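D-ribose pyranase (PDB 1OGD) binds D-ribose and probably interconverts its beta-pyranose and beta-furanose forms, working as a homodecamer built from two pentamers. Local coordinates at residues L18-K23 with A63-I68; A70-A75 with T118-C123; F83-F88 with I93-H98. All coordinates share one frame; numbering follows the deposited sequence.

Contact 1. Residues L18-K23 with A63-I68; sequences LGHTDK and AVEKVI. With RIP (beta-D-ribopyranose), chain H.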
loop_
_atom_site.group_PDB
_atom_site.type_symbol
_atom_site.label_atom_id
_atom_site.label_comp_id
_atom_site.label_asym_id
_atom_site.label_seq_id
_atom_site.Cartn_x
_atom_site.Cartn_y
_atom_site.Cartn_z
ATOM N N LEU A 18 8.873 -13.472 18.153
ATOM C CA LEU A 18 8.211 -13.996 19.339
ATOM C C LEU A 18 8.750 -13.423 20.641
ATOM O O LEU A 18 9.958 -13.342 20.857
ATOM C CB LEU A 18 8.308 -15.526 19.390
ATOM C CG LEU A 18 7.443 -16.314 18.409
ATOM C CD1 LEU A 18 7.711 -17.802 18.585
ATOM C CD2 LEU A 18 5.976 -15.999 18.648
ATOM N N GLY A 19 7.821 -13.020 21.497
ATOM C CA GLY A 19 8.158 -12.484 22.800
ATOM C C GLY A 19 7.426 -13.358 23.801
ATOM O O GLY A 19 6.587 -14.167 23.410
ATOM N N HIS A 20 7.722 -13.202 25.083
ATOM C CA HIS A 20 7.072 -14.012 26.105
ATOM C C HIS A 20 5.545 -13.953 26.039
ATOM O O HIS A 20 4.956 -12.878 26.107
ATOM C CB HIS A 20 7.531 -13.569 27.497
ATOM C CG HIS A 20 7.187 -14.541 28.581
ATOM N ND1 HIS A 20 7.234 -14.213 29.918
ATOM C CD2 HIS A 20 6.803 -15.840 28.525
ATOM C CE1 HIS A 20 6.893 -15.266 30.640
ATOM N NE2 HIS A 20 6.627 -16.267 29.820
ATOM N N THR A 21 4.931 -15.128 25.929
ATOM C CA THR A 21 3.478 -15.327 25.861
ATOM C C THR A 21 2.841 -15.245 24.470
ATOM O O THR A 21 1.651 -15.539 24.330
ATOM C CB THR A 21 2.675 -14.384 26.826
ATOM O OG1 THR A 21 2.692 -13.035 26.342
ATOM C CG2 THR A 21 3.256 -14.436 28.230
ATOM N N ASP A 22 3.605 -14.858 23.448
ATOM C CA ASP A 22 3.045 -14.809 22.097
ATOM C C ASP A 22 2.657 -16.233 21.717
ATOM O O ASP A 22 3.231 -17.197 22.228
ATOM C CB ASP A 22 4.050 -14.264 21.076
ATOM C CG ASP A 22 4.306 -12.771 21.236
ATOM O OD1 ASP A 22 3.478 -12.073 21.861
ATOM O OD2 ASP A 22 5.336 -12.299 20.721
ATOM N N LYS A 23 1.691 -16.360 20.814
ATOM C CA LYS A 23 1.201 -17.670 20.407
ATOM C C LYS A 23 1.212 -17.920 18.908
ATOM O O LYS A 23 1.009 -17.003 18.106
ATOM C CB LYS A 23 -0.234 -17.851 20.910
ATOM C CG LYS A 23 -0.414 -17.599 22.399
ATOM C CD LYS A 23 -1.885 -17.507 22.760
ATOM C CE LYS A 23 -2.089 -17.230 24.245
ATOM N NZ LYS A 23 -1.394 -15.987 24.709
ATOM N N ALA A 63 11.061 -21.976 22.323
ATOM C CA ALA A 63 10.910 -22.234 23.746
ATOM C C ALA A 63 9.415 -22.134 24.073
ATOM O O ALA A 63 8.834 -21.046 24.051
ATOM C CB ALA A 63 11.693 -21.211 24.554
ATOM N N VAL A 64 8.797 -23.273 24.372
ATOM C CA VAL A 64 7.371 -23.322 24.688
ATOM C C VAL A 64 7.118 -23.465 26.188
ATOM O O VAL A 64 7.664 -24.368 26.824
ATOM C CB VAL A 64 6.703 -24.511 23.971
ATOM C CG1 VAL A 64 5.209 -24.506 24.238
ATOM C CG2 VAL A 64 7.002 -24.450 22.468
ATOM N N GLU A 65 6.296 -22.583 26.754
ATOM C CA GLU A 65 5.990 -22.668 28.180
ATOM C C GLU A 65 4.602 -23.238 28.450
ATOM O O GLU A 65 4.285 -23.598 29.581
ATOM C CB GLU A 65 6.110 -21.301 28.863
ATOM C CG GLU A 65 5.171 -20.230 28.337
ATOM C CD GLU A 65 5.091 -19.019 29.258
ATOM O OE1 GLU A 65 6.064 -18.772 30.007
ATOM O OE2 GLU A 65 4.062 -18.309 29.225
ATOM N N LYS A 66 3.776 -23.331 27.414
ATOM C CA LYS A 66 2.426 -23.860 27.579
ATOM C C LYS A 66 1.833 -24.264 26.236
ATOM O O LYS A 66 2.015 -23.572 25.232
ATOM C CB LYS A 66 1.534 -22.812 28.245
ATOM C CG LYS A 66 0.107 -23.260 28.497
ATOM C CD LYS A 66 -0.693 -22.129 29.124
ATOM C CE LYS A 66 -2.134 -22.532 29.378
ATOM N NZ LYS A 66 -2.926 -21.408 29.954
ATOM N N VAL A 67 1.132 -25.393 26.228
ATOM C CA VAL A 67 0.504 -25.904 25.019
ATOM C C VAL A 67 -1.001 -25.929 25.245
ATOM O O VAL A 67 -1.463 -26.204 26.354
ATOM C CB VAL A 67 0.980 -27.335 24.696
ATOM C CG1 VAL A 67 0.428 -27.775 23.350
ATOM C CG2 VAL A 67 2.506 -27.394 24.696
ATOM N N ILE A 68 -1.762 -25.634 24.197
ATOM C CA ILE A 68 -3.216 -25.623 24.296
ATOM C C ILE A 68 -3.807 -26.418 23.143
ATOM O O ILE A 68 -3.481 -26.180 21.981
ATOM C CB ILE A 68 -3.764 -24.179 24.255
ATOM C CG1 ILE A 68 -3.113 -23.352 25.362
ATOM C CG2 ILE A 68 -5.276 -24.183 24.433
ATOM C CD1 ILE A 68 -3.462 -21.883 25.322
HETATM C C1 RIP H . 8.783 -10.866 29.514
HETATM C C2 RIP H . 9.906 -9.889 29.755
HETATM C C3 RIP H . 10.054 -9.635 31.245
HETATM C C4 RIP H . 10.224 -10.902 32.070
HETATM C C5 RIP H . 9.049 -11.824 31.756
HETATM O O1 RIP H . 7.529 -10.281 29.800
HETATM O O2 RIP H . 11.081 -10.449 29.214
HETATM O O3 RIP H . 11.113 -8.745 31.490
HETATM O O4 RIP H . 11.422 -11.569 31.734
HETATM O O5 RIP H . 8.887 -12.055 30.340
#
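His-20 and Glu-65 are joined by one hydrogen bond, from His-20 NE2 to Glu-65 OE1 at 2.6 Å. The oxygen lies at the ring edge, in the imidazole plane. Ring and carboxylate stand nearly perpendicular, 78° apart, and the N-H meets OE1 from above the carboxylate plane. The other ring nitrogen serves the sugar: His-20 ND1 donates to O5 of beta-D-ribopyranose at 2.8 Å. Bonds at both nitrogens fix the rotation of the ring. His-20 is the inferred proton donor, and the histidine-carboxylate pair is consistent with Glu-65 orienting it from the second shell. The sugar sits in the pocket of a neighbouring subunit, where Asp-28 and His-98 of that subunit also bind it, so this loop completes the site across an interface. Glu-65 has CG between its backbone N and carbonyl carbon (chi1 61°), and the extended chain beyond spans the gap to the loop. Glu-65 and Lys-66 form a classic beta bulge opposite Gln-126. Behind His-20, a type II turn runs from Gly-19 to Asp-22. Asp-22 OD2 accepts from Gly-19 N at 2.7 Å.

Contact 2. Residues A70-A75 with T118-C123; sequences AAEIKA and TPYANC. With RIP (beta-D-ribopyranose), chain G.
Tyr-120 lays its ring between Glu-72 and the bound sugar. Glu-72 CB sits over the centre of one face, 3.6 Å from the Tyr-120 ring centroid. It lies only 8° off the ring normal, a clear CH-pi contact. On the opposite face, C4 of beta-D-ribopyranose stands 4.2 Å above the plane of the Tyr-120 ring. The ring is set there by its first torsion: CG lies beside the backbone N and anti to the carbonyl carbon (chi1 -49°). Its edge-to-face partner is His-98 of the same pocket. In Glu-72, the bend at chi2 (77°) turns the carboxylate off the 118-123 loop and toward His-98. The carboxylate stays almost parallel to the tyrosine ring, and OE1 accepts from the backbone N of His-98. Ile-73 meets the backbone of Tyr-120. Its chain is extended, and Ile-73 CD1 reaches Tyr-120 O at 3.3 Å, while Ile-73 CB packs on Tyr-120 CB at 4.2 Å. One water bridges the segments: it accepts from Ala-70 N and donates to Tyr-120 O and Asn-122 O. Tyr-120 O also takes a weak bond from Asn-122 N, across the inverse gamma turn centred on Ala-121. The overlapping type II turn, Thr-118 to Ala-121, points Tyr-120 N at the sugar. That N donates weakly to O3 of beta-D-ribopyranose at 2.7 Å. This is the substrate-binding loop, and Glu-72 and Ile-73 of helix 72-76 back it. The chemistry divides the work: the aromatic ring offers the sugar an apolar face, while the backbone of the same residue supplies a polar contact. Glu-72 CB is pressed on the far side of the ring, which probably limits how far the ring can move from the ribose.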
loop_
_atom_site.group_PDB
_atom_site.type_symbol
_atom_site.label_atom_id
_atom_site.label_comp_id
_atom_site.label_asym_id
_atom_site.label_seq_id
_atom_site.Cartn_x
_atom_site.Cartn_y
_atom_site.Cartn_z
ATOM N N ALA A 70 -7.583 -28.884 21.918
ATOM C CA ALA A 70 -9.005 -29.065 22.177
ATOM C C ALA A 70 -9.219 -30.413 22.861
ATOM O O ALA A 70 -8.605 -31.412 22.482
ATOM C CB ALA A 70 -9.795 -29.005 20.870
ATOM N N ALA A 71 -10.085 -30.435 23.870
ATOM C CA ALA A 71 -10.378 -31.665 24.602
ATOM C C ALA A 71 -10.754 -32.782 23.629
ATOM O O ALA A 71 -10.344 -33.934 23.795
ATOM C CB ALA A 71 -11.516 -31.425 25.592
ATOM N N GLU A 72 -11.525 -32.425 22.608
ATOM C CA GLU A 72 -11.973 -33.373 21.598
ATOM C C GLU A 72 -10.865 -34.250 21.029
ATOM O O GLU A 72 -11.129 -35.366 20.574
ATOM C CB GLU A 72 -12.655 -32.640 20.437
ATOM C CG GLU A 72 -13.988 -31.991 20.773
ATOM C CD GLU A 72 -13.849 -30.695 21.540
ATOM O OE1 GLU A 72 -14.885 -30.035 21.767
ATOM O OE2 GLU A 72 -12.714 -30.331 21.918
ATOM N N ILE A 73 -9.630 -33.756 21.043
ATOM C CA ILE A 73 -8.518 -34.524 20.493
ATOM C C ILE A 73 -8.275 -35.837 21.241
ATOM O O ILE A 73 -7.888 -36.836 20.638
ATOM C CB ILE A 73 -7.207 -33.694 20.478
ATOM C CG1 ILE A 73 -6.188 -34.364 19.554
ATOM C CG2 ILE A 73 -6.640 -33.568 21.886
ATOM C CD1 ILE A 73 -4.876 -33.620 19.438
ATOM N N LYS A 74 -8.510 -35.832 22.551
ATOM C CA LYS A 74 -8.317 -37.025 23.373
ATOM C C LYS A 74 -9.231 -38.176 22.960
ATOM O O LYS A 74 -8.855 -39.342 23.059
ATOM C CB LYS A 74 -8.576 -36.710 24.847
ATOM C CG LYS A 74 -7.572 -35.783 25.507
ATOM C CD LYS A 74 -7.948 -35.585 26.970
ATOM C CE LYS A 74 -6.974 -34.677 27.698
ATOM N NZ LYS A 74 -7.340 -34.511 29.134
ATOM N N ALA A 75 -10.435 -37.848 22.505
ATOM C CA ALA A 75 -11.396 -38.866 22.104
ATOM C C ALA A 75 -11.325 -39.228 20.626
ATOM O O ALA A 75 -11.336 -40.405 20.268
ATOM C CB ALA A 75 -12.805 -38.409 22.453
ATOM N N THR A 118 -6.483 -35.588 10.021
ATOM C CA THR A 118 -7.137 -36.277 11.131
ATOM C C THR A 118 -7.789 -35.249 12.047
ATOM O O THR A 118 -7.266 -34.149 12.227
ATOM C CB THR A 118 -6.156 -37.161 11.954
ATOM O OG1 THR A 118 -5.151 -36.343 12.566
ATOM C CG2 THR A 118 -5.499 -38.191 11.059
ATOM N N PRO A 119 -8.943 -35.597 12.637
ATOM C CA PRO A 119 -9.733 -34.759 13.544
ATOM C C PRO A 119 -9.008 -34.104 14.715
ATOM O O PRO A 119 -8.291 -34.760 15.474
ATOM C CB PRO A 119 -10.827 -35.710 14.027
ATOM C CG PRO A 119 -11.011 -36.618 12.869
ATOM C CD PRO A 119 -9.591 -36.909 12.462
ATOM N N TYR A 120 -9.232 -32.800 14.854
ATOM C CA TYR A 120 -8.677 -31.988 15.930
ATOM C C TYR A 120 -7.168 -32.046 16.151
ATOM O O TYR A 120 -6.691 -31.940 17.284
ATOM C CB TYR A 120 -9.408 -32.308 17.234
ATOM C CG TYR A 120 -10.913 -32.277 17.082
ATOM C CD1 TYR A 120 -11.617 -33.416 16.685
ATOM C CD2 TYR A 120 -11.628 -31.094 17.284
ATOM C CE1 TYR A 120 -12.998 -33.375 16.492
ATOM C CE2 TYR A 120 -13.005 -31.042 17.093
ATOM C CZ TYR A 120 -13.683 -32.185 16.697
ATOM O OH TYR A 120 -15.045 -32.136 16.503
ATOM N N ALA A 121 -6.418 -32.210 15.070
ATOM C CA ALA A 121 -4.969 -32.238 15.170
ATOM C C ALA A 121 -4.489 -30.788 15.083
ATOM O O ALA A 121 -3.888 -30.390 14.088
ATOM C CB ALA A 121 -4.373 -33.058 14.035
ATOM N N ASN A 122 -4.787 -30.007 16.122
ATOM C CA ASN A 122 -4.389 -28.602 16.192
ATOM C C ASN A 122 -3.903 -28.270 17.596
ATOM O O ASN A 122 -4.378 -28.837 18.577
ATOM C CB ASN A 122 -5.563 -27.651 15.901
ATOM C CG ASN A 122 -6.371 -28.047 14.683
ATOM O OD1 ASN A 122 -7.457 -28.615 14.811
ATOM N ND2 ASN A 122 -5.854 -27.746 13.498
ATOM N N CYS A 123 -2.963 -27.343 17.701
ATOM C CA CYS A 123 -2.497 -26.921 19.013
ATOM C C CYS A 123 -1.878 -25.536 18.952
ATOM O O CYS A 123 -1.373 -25.109 17.914
ATOM C CB CYS A 123 -1.487 -27.916 19.594
ATOM S SG CYS A 123 0.133 -27.874 18.836
HETATM C C1 RIP G . -11.871 -27.986 11.818
HETATM C C2 RIP G . -10.602 -28.748 12.106
HETATM C C3 RIP G . -10.852 -29.746 13.226
HETATM C C4 RIP G . -12.028 -30.681 12.971
HETATM C C5 RIP G . -13.251 -29.817 12.690
HETATM O O1 RIP G . -12.194 -27.104 12.875
HETATM O O2 RIP G . -10.215 -29.400 10.915
HETATM O O3 RIP G . -9.687 -30.484 13.491
HETATM O O4 RIP G . -11.794 -31.503 11.844
HETATM O O5 RIP G . -13.021 -28.855 11.638
HETATM O O HOH W 1 -6.738 -29.847 19.309
#

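Contact 3. Residues F83-F88 with I93-H98; sequences FLENLF and IEYLSH. With RIP (beta-D-ribopyranose), chain G.
Helix 83-87 and strand 93-96 run roughly antiparallel, with 154° between their directions and 10.5 Å between their axes at closest approach. Ile-93 points its side chain at the last turn of the helix. Its CG1 lies beside the backbone N (chi1 -60°), and the extended arm pushes CD1 against the helix end. Ile-93 CD1 lies 3.8 Å from Leu-84 O and packs on Phe-88 CB at 4.3 Å. Glu-85 bends at chi2 and folds back over this methyl, with Glu-85 OE2 at 3.3 Å from Ile-93 CD1. The same oxygen accepts a hydrogen bond from Tyr-95 OH at 2.6 Å. OE2 lies at the edge of the tyrosine ring, in its plane, while the hydroxyl comes from above the carboxylate plane. Lys-74 makes a cation-pi contact with that ring. Helix 83-87 and strand 93-96 form the helix-to-strand half of a beta-alpha-beta crossover between the parallel neighbours 64-70 and 92-96. Past the strand, His-98 NE2 is hydrogen-bonded to O1 of beta-D-ribopyranose at 2.8 Å. Glu-85 is exposed, so solvent probably shares its charge with Tyr-95 OH. The Ile-93 methyl, among OE2, two helix-end carbonyl oxygens and Phe-88 CB, shields one side of that bond.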
loop_
_atom_site.group_PDB
_atom_site.type_symbol
_atom_site.label_atom_id
_atom_site.label_comp_id
_atom_site.label_asym_id
_atom_site.label_seq_id
_atom_site.Cartn_x
_atom_site.Cartn_y
_atom_site.Cartn_z
ATOM N N PHE A 83 1.051 -38.110 21.497
ATOM C CA PHE A 83 2.258 -37.504 20.957
ATOM C C PHE A 83 2.532 -36.196 21.692
ATOM O O PHE A 83 3.642 -35.961 22.167
ATOM C CB PHE A 83 2.079 -37.226 19.468
ATOM C CG PHE A 83 3.283 -36.617 18.821
ATOM C CD1 PHE A 83 4.309 -37.418 18.339
ATOM C CD2 PHE A 83 3.396 -35.235 18.702
ATOM C CE1 PHE A 83 5.431 -36.855 17.744
ATOM C CE2 PHE A 83 4.514 -34.661 18.111
ATOM C CZ PHE A 83 5.534 -35.473 17.630
ATOM N N LEU A 84 1.506 -35.353 21.783
ATOM C CA LEU A 84 1.607 -34.063 22.458
ATOM C C LEU A 84 2.033 -34.189 23.916
ATOM O O LEU A 84 2.947 -33.494 24.365
ATOM C CB LEU A 84 0.271 -33.322 22.397
ATOM C CG LEU A 84 -0.113 -32.667 21.072
ATOM C CD1 LEU A 84 -1.468 -31.980 21.219
ATOM C CD2 LEU A 84 0.959 -31.659 20.674
ATOM N N GLU A 85 1.351 -35.061 24.655
ATOM C CA GLU A 85 1.656 -35.286 26.066
ATOM C C GLU A 85 3.118 -35.699 26.216
ATOM O O GLU A 85 3.825 -35.211 27.094
ATOM C CB GLU A 85 0.753 -36.386 26.631
ATOM C CG GLU A 85 -0.730 -36.035 26.689
ATOM C CD GLU A 85 -1.071 -35.099 27.835
ATOM O OE1 GLU A 85 -0.794 -35.460 29.000
ATOM O OE2 GLU A 85 -1.620 -34.005 27.578
ATOM N N ASN A 86 3.558 -36.596 25.341
ATOM C CA ASN A 86 4.929 -37.096 25.352
ATOM C C ASN A 86 5.944 -36.046 24.922
ATOM O O ASN A 86 6.993 -35.901 25.551
ATOM C CB ASN A 86 5.043 -38.320 24.439
ATOM C CG ASN A 86 4.294 -39.528 24.982
ATOM O OD1 ASN A 86 4.035 -40.489 24.254
ATOM N ND2 ASN A 86 3.954 -39.490 26.268
ATOM N N LEU A 87 5.637 -35.317 23.851
ATOM C CA LEU A 87 6.541 -34.287 23.348
ATOM C C LEU A 87 6.693 -33.127 24.328
ATOM O O LEU A 87 7.801 -32.649 24.560
ATOM C CB LEU A 87 6.054 -33.760 21.989
ATOM C CG LEU A 87 6.845 -32.600 21.363
ATOM C CD1 LEU A 87 8.303 -32.996 21.196
ATOM C CD2 LEU A 87 6.240 -32.227 20.017
ATOM N N PHE A 88 5.589 -32.673 24.908
ATOM C CA PHE A 88 5.657 -31.564 25.848
ATOM C C PHE A 88 5.492 -32.005 27.301
ATOM O O PHE A 88 4.590 -31.558 28.013
ATOM C CB PHE A 88 4.623 -30.498 25.473
ATOM C CG PHE A 88 4.852 -29.899 24.111
ATOM C CD1 PHE A 88 4.149 -30.358 23.003
ATOM C CD2 PHE A 88 5.811 -28.905 23.929
ATOM C CE1 PHE A 88 4.400 -29.840 21.733
ATOM C CE2 PHE A 88 6.069 -28.379 22.661
ATOM C CZ PHE A 88 5.363 -28.848 21.562
ATOM N N ILE A 93 0.084 -28.483 29.716
ATOM C CA ILE A 93 -0.858 -28.742 28.637
ATOM C C ILE A 93 -2.285 -28.478 29.098
ATOM O O ILE A 93 -2.790 -29.139 30.003
ATOM C CB ILE A 93 -0.748 -30.192 28.138
ATOM C CG1 ILE A 93 0.667 -30.447 27.620
ATOM C CG2 ILE A 93 -1.758 -30.442 27.030
ATOM C CD1 ILE A 93 0.890 -31.855 27.113
ATOM N N GLU A 94 -2.929 -27.503 28.466
ATOM C CA GLU A 94 -4.296 -27.138 28.805
ATOM C C GLU A 94 -5.266 -27.532 27.689
ATOM O O GLU A 94 -4.977 -27.346 26.504
ATOM C CB GLU A 94 -4.370 -25.633 29.073
ATOM C CG GLU A 94 -5.768 -25.105 29.323
ATOM C CD GLU A 94 -5.782 -23.616 29.622
ATOM O OE1 GLU A 94 -5.141 -22.853 28.871
ATOM O OE2 GLU A 94 -6.440 -23.205 30.600
ATOM N N TYR A 95 -6.412 -28.089 28.076
ATOM C CA TYR A 95 -7.430 -28.503 27.119
ATOM C C TYR A 95 -8.679 -27.650 27.238
ATOM O O TYR A 95 -9.120 -27.325 28.340
ATOM C CB TYR A 95 -7.814 -29.968 27.325
ATOM C CG TYR A 95 -6.711 -30.937 26.998
ATOM C CD1 TYR A 95 -5.736 -31.257 27.940
ATOM C CD2 TYR A 95 -6.628 -31.518 25.738
ATOM C CE1 TYR A 95 -4.701 -32.135 27.630
ATOM C CE2 TYR A 95 -5.601 -32.392 25.416
ATOM C CZ TYR A 95 -4.640 -32.698 26.366
ATOM O OH TYR A 95 -3.619 -33.562 26.043
ATOM N N LEU A 96 -9.245 -27.293 26.092
ATOM C CA LEU A 96 -10.452 -26.483 26.043
ATOM C C LEU A 96 -11.359 -27.090 24.993
ATOM O O LEU A 96 -10.939 -27.958 24.231
ATOM C CB LEU A 96 -10.115 -25.049 25.633
ATOM C CG LEU A 96 -9.051 -24.302 26.431
ATOM C CD1 LEU A 96 -8.801 -22.957 25.774
ATOM C CD2 LEU A 96 -9.507 -24.123 27.867
ATOM N N SER A 97 -12.605 -26.641 24.951
ATOM C CA SER A 97 -13.528 -27.143 23.948
ATOM C C SER A 97 -13.009 -26.588 22.628
ATOM O O SER A 97 -12.313 -25.572 22.612
ATOM C CB SER A 97 -14.944 -26.627 24.216
ATOM O OG SER A 97 -14.998 -25.213 24.128
ATOM N N HIS A 98 -13.333 -27.253 21.527
ATOM C CA HIS A 98 -12.881 -26.799 20.219
ATOM C C HIS A 98 -13.339 -25.371 19.930
ATOM O O HIS A 98 -12.632 -24.608 19.273
ATOM C CB HIS A 98 -13.398 -27.731 19.126
ATOM C CG HIS A 98 -12.855 -27.418 17.768
ATOM N ND1 HIS A 98 -11.520 -27.560 17.450
ATOM C CD2 HIS A 98 -13.461 -26.958 16.649
ATOM C CE1 HIS A 98 -11.330 -27.201 16.192
ATOM N NE2 HIS A 98 -12.491 -26.832 15.684
HETATM C C1 RIP G . -11.871 -27.986 11.818
HETATM C C2 RIP G . -10.602 -28.748 12.106
HETATM C C3 RIP G . -10.852 -29.746 13.226
HETATM C C4 RIP G . -12.028 -30.681 12.971
HETATM C C5 RIP G . -13.251 -29.817 12.690
HETATM O O1 RIP G . -12.194 -27.104 12.875
HETATM O O2 RIP G . -10.215 -29.400 10.915
HETATM O O3 RIP G . -9.687 -30.484 13.491
HETATM O O4 RIP G . -11.794 -31.503 11.844
HETATM O O5 RIP G . -13.021 -28.855 11.638
#

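How the contacts relate
From the N terminus, contact 1 comes first: the loop after helix 9-17 meets the start of strand 64-70, closing a loop that holds strands 23-27 and 38-41 and helix 51-61. Contact 2 opens after it and closes a second long loop, from 70-75 to 118-123. Contact 3 is a short closure nested inside that loop. Contacts 1 and 3 share the sheet, where strands 64-70 and 92-96 are neighbours, and a salt bridge from Lys-66 to Glu-94 links them. Contacts 2 and 3 reach the same ribose in this chain's pocket. Contact 1 reaches a different ribose, held by a neighbouring subunit, so the chain contributes to two sites.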